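Local coordinates for diacylglycerol lipase (Aspergillus oryzae, PDB 5XK2), which probably hydrolyses the ester bonds of mono- and diacylglycerols, as an alpha/beta-hydrolase of the class 3 lipase family, at residues T12-L15 and E16-F20; R130-K133 and T134-L138; L259-L262 and L263-H266. All blocks are in the same frame, centred on the assembly; numbering follows the deposited sequence.

Contact 1 (T12-L15 and E16-F20); sequences TTQL and EDFKF
One face of the Phe18 ring lies over the carbonyl oxygen of Gln14, which sits 3.3 Å above the ring plane and offset toward its rim; Leu15 CA approaches obliquely. Farther out along the ring, the Gln14 side chain crosses it at CZ, Gln14 CG coming to 3.4 Å of Phe18 CZ, with the amide and ring planes only 20° apart. Gln14 gets there because its CG stands anti to the backbone N (chi1 -168°) and the chain runs on extended. Edge-to-face rings of Phe201 and Tyr225 hold Phe18 against the central sheet. Gln14 and Phe18 belong to the first turns of helix 14-27, with Thr13 as its N-cap: Thr13 OG1 accepts from Glu16 N at 3.1 Å, while Thr13 O takes the N-H of Asp17, the start of the regular i to i+4 bonding. Thr13 OG1 also touches Glu16 CG at 3.3 Å, and Thr12 OG1 lies as close to Glu16 CB. One turn on, the extended Lys19 chain passes Leu15, Lys19 CE meeting Leu15 CG at 3.8 Å, and carries its ammonium to the carbonyl oxygen of Val235. Asp17 OD2 is bonded to Tyr176 OH and Asp17 OD1 to Trp21 NE1.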
loop_
_atom_site.group_PDB
_atom_site.type_symbol
_atom_site.label_atom_id
_atom_site.label_comp_id
_atom_site.label_asym_id
_atom_site.label_seq_id
_atom_site.Cartn_x
_atom_site.Cartn_y
_atom_site.Cartn_z
ATOM N N THR A 12 16.058 -28.802 19.705
ATOM C CA THR A 12 15.621 -27.787 18.762
ATOM C C THR A 12 16.552 -26.583 18.842
ATOM O O THR A 12 17.185 -26.342 19.877
ATOM C CB THR A 12 14.177 -27.348 19.038
ATOM O OG1 THR A 12 13.697 -26.570 17.937
ATOM C CG2 THR A 12 14.101 -26.520 20.315
ATOM N N THR A 13 16.656 -25.837 17.746
ATOM C CA THR A 13 17.525 -24.670 17.737
ATOM C C THR A 13 16.746 -23.378 17.895
ATOM O O THR A 13 15.512 -23.359 17.787
ATOM C CB THR A 13 18.312 -24.581 16.427
ATOM O OG1 THR A 13 17.383 -24.470 15.333
ATOM C CG2 THR A 13 19.160 -25.838 16.245
ATOM N N GLN A 14 17.485 -22.290 18.056
ATOM C CA GLN A 14 16.864 -20.985 18.104
ATOM C C GLN A 14 16.218 -20.663 16.760
ATOM O O GLN A 14 15.148 -20.060 16.709
ATOM C CB GLN A 14 17.878 -19.918 18.477
ATOM C CG GLN A 14 17.223 -18.610 18.809
ATOM C CD GLN A 14 18.184 -17.610 19.407
ATOM O OE1 GLN A 14 19.273 -17.384 18.881
ATOM N NE2 GLN A 14 17.783 -17.001 20.517
ATOM N N LEU A 15 16.874 -21.060 15.673
ATOM C CA LEU A 15 16.325 -20.819 14.342
ATOM C C LEU A 15 14.991 -21.528 14.168
ATOM O O LEU A 15 14.056 -20.968 13.599
ATOM C CB LEU A 15 17.311 -21.287 13.255
ATOM C CG LEU A 15 16.917 -21.028 11.803
ATOM C CD1 LEU A 15 16.785 -19.546 11.557
ATOM C CD2 LEU A 15 17.949 -21.636 10.860
ATOM N N GLU A 16 14.902 -22.769 14.647
ATOM C CA GLU A 16 13.652 -23.509 14.534
ATOM C C GLU A 16 12.549 -22.811 15.333
ATOM O O GLU A 16 11.392 -22.745 14.891
ATOM C CB GLU A 16 13.829 -24.955 15.010
ATOM C CG GLU A 16 14.633 -25.805 14.014
ATOM C CD GLU A 16 13.825 -26.227 12.784
ATOM O OE1 GLU A 16 13.415 -25.359 11.981
ATOM O OE2 GLU A 16 13.604 -27.446 12.615
ATOM N N ASP A 17 12.914 -22.286 16.498
ATOM C CA ASP A 17 11.967 -21.536 17.326
ATOM C C ASP A 17 11.429 -20.336 16.540
ATOM O O ASP A 17 10.215 -20.093 16.484
ATOM C CB ASP A 17 12.657 -21.077 18.621
ATOM C CG ASP A 17 11.722 -20.346 19.576
ATOM O OD1 ASP A 17 10.915 -21.015 20.258
ATOM O OD2 ASP A 17 11.814 -19.095 19.654
ATOM N N PHE A 18 12.341 -19.603 15.915
ATOM C CA PHE A 18 11.969 -18.410 15.154
ATOM C C PHE A 18 11.021 -18.748 13.996
ATOM O O PHE A 18 10.113 -17.974 13.673
ATOM C CB PHE A 18 13.218 -17.721 14.590
ATOM C CG PHE A 18 14.105 -17.080 15.621
ATOM C CD1 PHE A 18 13.685 -16.900 16.934
ATOM C CD2 PHE A 18 15.380 -16.651 15.262
ATOM C CE1 PHE A 18 14.513 -16.279 17.864
ATOM C CE2 PHE A 18 16.215 -16.036 16.182
ATOM C CZ PHE A 18 15.798 -15.858 17.482
ATOM N N LYS A 19 11.260 -19.891 13.356
ATOM C CA LYS A 19 10.414 -20.356 12.255
ATOM C C LYS A 19 9.031 -20.815 12.715
ATOM O O LYS A 19 8.111 -20.958 11.902
ATOM C CB LYS A 19 11.111 -21.494 11.511
ATOM C CG LYS A 19 12.298 -21.022 10.688
ATOM C CD LYS A 19 13.100 -22.205 10.143
ATOM C CE LYS A 19 14.237 -21.708 9.252
ATOM N NZ LYS A 19 14.991 -22.863 8.666
ATOM N N PHE A 20 8.899 -21.126 14.003
ATOM C CA PHE A 20 7.611 -21.540 14.533
ATOM C C PHE A 20 6.673 -20.376 14.884
ATOM O O PHE A 20 5.532 -20.331 14.420
ATOM C CB PHE A 20 7.832 -22.413 15.772
ATOM C CG PHE A 20 6.561 -22.846 16.442
ATOM C CD1 PHE A 20 5.703 -23.725 15.810
ATOM C CD2 PHE A 20 6.229 -22.372 17.707
ATOM C CE1 PHE A 20 4.525 -24.148 16.416
ATOM C CE2 PHE A 20 5.055 -22.788 18.321
ATOM C CZ PHE A 20 4.198 -23.662 17.679
#

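Contact 2 (R130-K133 and T134-L138); sequences RIIK and TLDEL
Lys133 and Glu137, like Arg130 and Thr134, meet in an i to i+4 contact within the last turns of helix 118-138. Backbone bonds run from Leu135 N to Ile131 O, Asp136 N to Ile132 O and Glu137 N to Lys133 O, and a Lys-Glu salt bridge lies on the exposed side. The helix lies against the central sheet, with Ile131, Leu135 and Leu138 packed on strands 71-78 and 83-89. On that buried side Ile131 CG2 and Leu135 CD1 approach loosely, at 4.3 Å. Thr134 uses its side chain as a second donor to the preceding turn. Thr134 OG1, held beside its own backbone N (chi1 -60°), gives its hydrogen to Arg130 O at 3.0 Å, and Thr134 N bonds to the same oxygen from the opposite face of the carbonyl plane. Lys133 CG leaves anti to the backbone N and the chain bends at chi4 (-103°), bringing Lys133 NZ to 2.9 Å from Glu137 OE2. The ammonium meets the syn side of the carboxylate, 18° out of its plane. Asp136 lies alongside Ile132, though its OD1 bonds to Tyr171 OH. By donating to Arg130 O, which already accepts from Thr134 N, the hydroxyl of buried Thr134 meets its donor need within its own helix, while the exposed ion pair probably adds only modestly to helix stability.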
loop_
_atom_site.group_PDB
_atom_site.type_symbol
_atom_site.label_atom_id
_atom_site.label_comp_id
_atom_site.label_asym_id
_atom_site.label_seq_id
_atom_site.Cartn_x
_atom_site.Cartn_y
_atom_site.Cartn_z
ATOM N N ARG A 130 -9.492 -6.561 27.518
ATOM C CA ARG A 130 -9.965 -7.894 27.115
ATOM C C ARG A 130 -8.856 -8.927 27.174
ATOM O O ARG A 130 -9.051 -10.049 27.625
ATOM C CB ARG A 130 -10.496 -7.859 25.691
ATOM C CG ARG A 130 -11.942 -7.622 25.527
ATOM C CD ARG A 130 -12.159 -7.421 24.044
ATOM N NE ARG A 130 -11.714 -6.101 23.619
ATOM C CZ ARG A 130 -11.913 -5.620 22.402
ATOM N NH1 ARG A 130 -12.511 -6.376 21.489
ATOM N NH2 ARG A 130 -11.529 -4.391 22.100
ATOM N N ILE A 131 -7.675 -8.534 26.703
ATOM C CA ILE A 131 -6.551 -9.466 26.660
ATOM C C ILE A 131 -6.047 -9.804 28.067
ATOM O O ILE A 131 -5.802 -10.963 28.391
ATOM C CB ILE A 131 -5.420 -8.897 25.772
ATOM C CG1 ILE A 131 -5.870 -8.945 24.302
ATOM C CG2 ILE A 131 -4.129 -9.684 25.985
ATOM C CD1 ILE A 131 -4.959 -8.199 23.331
ATOM N N ILE A 132 -5.924 -8.799 28.928
ATOM C CA ILE A 132 -5.509 -9.036 30.297
ATOM C C ILE A 132 -6.530 -9.897 31.039
ATOM O O ILE A 132 -6.155 -10.812 31.781
ATOM C CB ILE A 132 -5.284 -7.704 31.021
ATOM C CG1 ILE A 132 -4.029 -7.039 30.454
ATOM C CG2 ILE A 132 -5.150 -7.913 32.537
ATOM C CD1 ILE A 132 -3.786 -5.655 30.990
ATOM N N LYS A 133 -7.813 -9.623 30.800
ATOM C CA LYS A 133 -8.886 -10.419 31.403
ATOM C C LYS A 133 -8.699 -11.878 31.037
ATOM O O LYS A 133 -8.781 -12.774 31.883
ATOM C CB LYS A 133 -10.257 -9.926 30.940
ATOM C CG LYS A 133 -11.439 -10.754 31.482
ATOM C CD LYS A 133 -12.730 -10.385 30.751
ATOM C CE LYS A 133 -13.981 -10.981 31.415
ATOM N NZ LYS A 133 -14.536 -12.172 30.693
ATOM N N THR A 134 -8.409 -12.103 29.760
ATOM C CA THR A 134 -8.229 -13.461 29.258
ATOM C C THR A 134 -6.968 -14.123 29.810
ATOM O O THR A 134 -6.998 -15.299 30.177
ATOM C CB THR A 134 -8.203 -13.469 27.717
ATOM O OG1 THR A 134 -9.447 -12.945 27.220
ATOM C CG2 THR A 134 -8.022 -14.896 27.192
ATOM N N LEU A 135 -5.849 -13.390 29.877
ATOM C CA LEU A 135 -4.639 -13.949 30.457
ATOM C C LEU A 135 -4.898 -14.386 31.908
ATOM O O LEU A 135 -4.480 -15.458 32.331
ATOM C CB LEU A 135 -3.488 -12.931 30.408
ATOM C CG LEU A 135 -2.991 -12.605 28.996
ATOM C CD1 LEU A 135 -1.869 -11.568 29.056
ATOM C CD2 LEU A 135 -2.497 -13.857 28.302
ATOM N N ASP A 136 -5.615 -13.540 32.639
ATOM C CA ASP A 136 -5.914 -13.821 34.041
ATOM C C ASP A 136 -6.807 -15.071 34.174
ATOM O O ASP A 136 -6.587 -15.909 35.059
ATOM C CB ASP A 136 -6.560 -12.600 34.694
ATOM C CG ASP A 136 -5.567 -11.449 34.916
ATOM O OD1 ASP A 136 -4.352 -11.617 34.653
ATOM O OD2 ASP A 136 -6.022 -10.378 35.370
ATOM N N GLU A 137 -7.781 -15.214 33.281
ATOM C CA GLU A 137 -8.661 -16.387 33.295
ATOM C C GLU A 137 -7.870 -17.666 32.989
ATOM O O GLU A 137 -8.143 -18.720 33.554
ATOM C CB GLU A 137 -9.805 -16.214 32.292
ATOM C CG GLU A 137 -10.829 -15.159 32.703
ATOM C CD GLU A 137 -11.771 -14.778 31.586
ATOM O OE1 GLU A 137 -11.529 -15.194 30.431
ATOM O OE2 GLU A 137 -12.770 -14.075 31.871
ATOM N N LEU A 138 -6.887 -17.569 32.097
ATOM C CA LEU A 138 -6.138 -18.747 31.679
ATOM C C LEU A 138 -5.087 -19.178 32.687
ATOM O O LEU A 138 -4.640 -20.315 32.678
ATOM C CB LEU A 138 -5.466 -18.485 30.324
ATOM C CG LEU A 138 -6.451 -18.432 29.171
ATOM C CD1 LEU A 138 -5.748 -17.901 27.913
ATOM C CD2 LEU A 138 -7.001 -19.844 28.925
#

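Contact 3 (L259-L262 and L263-H266); sequences LPDL and LAFH
Asp261 OD1 takes the backbone N-H of Leu263 at 2.8 Å, the shortest polar bond between residues 259-262 and 263-266. The bond is bent, with an N-H...O angle of 143°, and the nitrogen stands above the carboxylate plane, 51° out of it. The side chain folds back to reach that N-H: with Asp261 CG anti to its own N (chi1 -177°), the carboxylate lies beside the carbonyl carbon, which turns it toward the N-H of Leu263. There it runs alongside the leucine side chain, and Leu263 CB is 3.5 Å from Asp261 OD1. The aspartate also engages the turn through its backbone, since Asp261 O accepts from Ala264 N at 3.0 Å. Ala264 CB packs against the base of the carboxylate arm, 3.9 Å from Asp261 CB. One residue later the step repeats, Phe265 N giving its hydrogen to Leu262 O at 3.1 Å. Both of these backbone donors stand well above the plane of the carbonyl they use, as expected where i to i+3 bonds bend the chain tightly. Pro260 and Leu262 make backbone hydrogen bonds to the second subunit, and Pro260 also packs on Asp261 of that subunit, which places the turn in the dimer interface. The Phe265 ring meets that of His268 with the planes inclined, and His268 has the position expected of the histidine in a Ser-His-Asp triad with Ser153 and Asp206. An aspartate side chain accepting the N-H two residues ahead forms an Asx turn, and here it leads into a short 3-10 segment that brings the chain round toward the probable catalytic site of this alpha/beta-hydrolase fold.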
loop_
_atom_site.group_PDB
_atom_site.type_symbol
_atom_site.label_atom_id
_atom_site.label_comp_id
_atom_site.label_asym_id
_atom_site.label_seq_id
_atom_site.Cartn_x
_atom_site.Cartn_y
_atom_site.Cartn_z
ATOM N N LEU A 259 16.935 4.806 2.669
ATOM C CA LEU A 259 15.546 5.140 2.351
ATOM C C LEU A 259 14.630 3.899 2.335
ATOM O O LEU A 259 15.091 2.796 2.064
ATOM C CB LEU A 259 15.471 5.835 0.983
ATOM C CG LEU A 259 15.976 7.273 0.847
ATOM C CD1 LEU A 259 15.584 7.818 -0.519
ATOM C CD2 LEU A 259 15.426 8.163 1.945
ATOM N N PRO A 260 13.331 4.079 2.627
ATOM C CA PRO A 260 12.320 3.022 2.464
ATOM C C PRO A 260 11.888 2.876 1.007
ATOM O O PRO A 260 11.087 3.673 0.534
ATOM C CB PRO A 260 11.162 3.465 3.366
ATOM C CG PRO A 260 11.347 4.931 3.567
ATOM C CD PRO A 260 12.790 5.277 3.299
ATOM N N ASP A 261 12.500 1.949 0.284
ATOM C CA ASP A 261 12.198 1.731 -1.133
ATOM C C ASP A 261 10.854 1.018 -1.326
ATOM O O ASP A 261 10.666 -0.111 -0.866
ATOM C CB ASP A 261 13.349 0.906 -1.733
ATOM C CG ASP A 261 13.209 0.644 -3.233
ATOM O OD1 ASP A 261 12.184 0.989 -3.862
ATOM O OD2 ASP A 261 14.163 0.044 -3.781
ATOM N N LEU A 262 9.918 1.679 -2.002
ATOM C CA LEU A 262 8.614 1.089 -2.272
ATOM C C LEU A 262 8.738 -0.241 -3.019
ATOM O O LEU A 262 7.986 -1.190 -2.746
ATOM C CB LEU A 262 7.752 2.073 -3.079
ATOM C CG LEU A 262 6.421 1.542 -3.621
ATOM C CD1 LEU A 262 5.515 1.115 -2.478
ATOM C CD2 LEU A 262 5.751 2.644 -4.409
ATOM N N LEU A 263 9.690 -0.329 -3.938
ATOM C CA LEU A 263 9.812 -1.545 -4.740
ATOM C C LEU A 263 10.463 -2.678 -3.956
ATOM O O LEU A 263 10.464 -3.821 -4.403
ATOM C CB LEU A 263 10.595 -1.279 -6.032
ATOM C CG LEU A 263 10.439 -2.379 -7.089
ATOM C CD1 LEU A 263 8.979 -2.631 -7.462
ATOM C CD2 LEU A 263 11.258 -2.030 -8.320
ATOM N N ALA A 264 10.975 -2.374 -2.764
ATOM C CA ALA A 264 11.520 -3.427 -1.898
ATOM C C ALA A 264 10.416 -4.093 -1.072
ATOM O O ALA A 264 10.691 -4.925 -0.208
ATOM C CB ALA A 264 12.597 -2.870 -0.993
ATOM N N PHE A 265 9.160 -3.736 -1.326
ATOM C CA PHE A 265 8.089 -4.254 -0.500
ATOM C C PHE A 265 7.998 -5.788 -0.508
ATOM O O PHE A 265 7.586 -6.383 0.479
ATOM C CB PHE A 265 6.740 -3.657 -0.907
ATOM C CG PHE A 265 5.698 -3.867 0.127
ATOM C CD1 PHE A 265 5.670 -3.078 1.256
ATOM C CD2 PHE A 265 4.796 -4.916 0.015
ATOM C CE1 PHE A 265 4.735 -3.294 2.237
ATOM C CE2 PHE A 265 3.847 -5.140 0.999
ATOM C CZ PHE A 265 3.819 -4.329 2.110
ATOM N N HIS A 266 8.426 -6.429 -1.591
ATOM C CA HIS A 266 8.437 -7.893 -1.638
ATOM C C HIS A 266 9.140 -8.482 -0.405
ATOM O O HIS A 266 8.730 -9.514 0.112
ATOM C CB HIS A 266 9.124 -8.379 -2.922
ATOM C CG HIS A 266 10.580 -8.041 -2.991
ATOM N ND1 HIS A 266 11.570 -8.922 -2.605
ATOM C CD2 HIS A 266 11.215 -6.897 -3.351
ATOM C CE1 HIS A 266 12.754 -8.347 -2.753
ATOM N NE2 HIS A 266 12.567 -7.120 -3.205
#

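Contacts 1, 2 and 3 follow one another along the chain: the start of helix 14-27, the end of helix 118-138, and a turn in the long loop after strand 240-243. None touches another. Contact 1 lies about 27 Å from each of the others, centre to centre, while the centres of contacts 2 and 3 are about 38 Å apart, on opposite sides of the chain's centre. The two helical contacts both involve the mixed eight-strand sheet: contact 1 meets strands 173-178, 198-203 and 224-227, contact 2 the strands from 58-65 to 83-89. Contact 3 instead adjoins the second subunit and the likely catalytic histidine, so the sheet-covering helices and the probable active-site and subunit-interface region are built by distant parts of the fold.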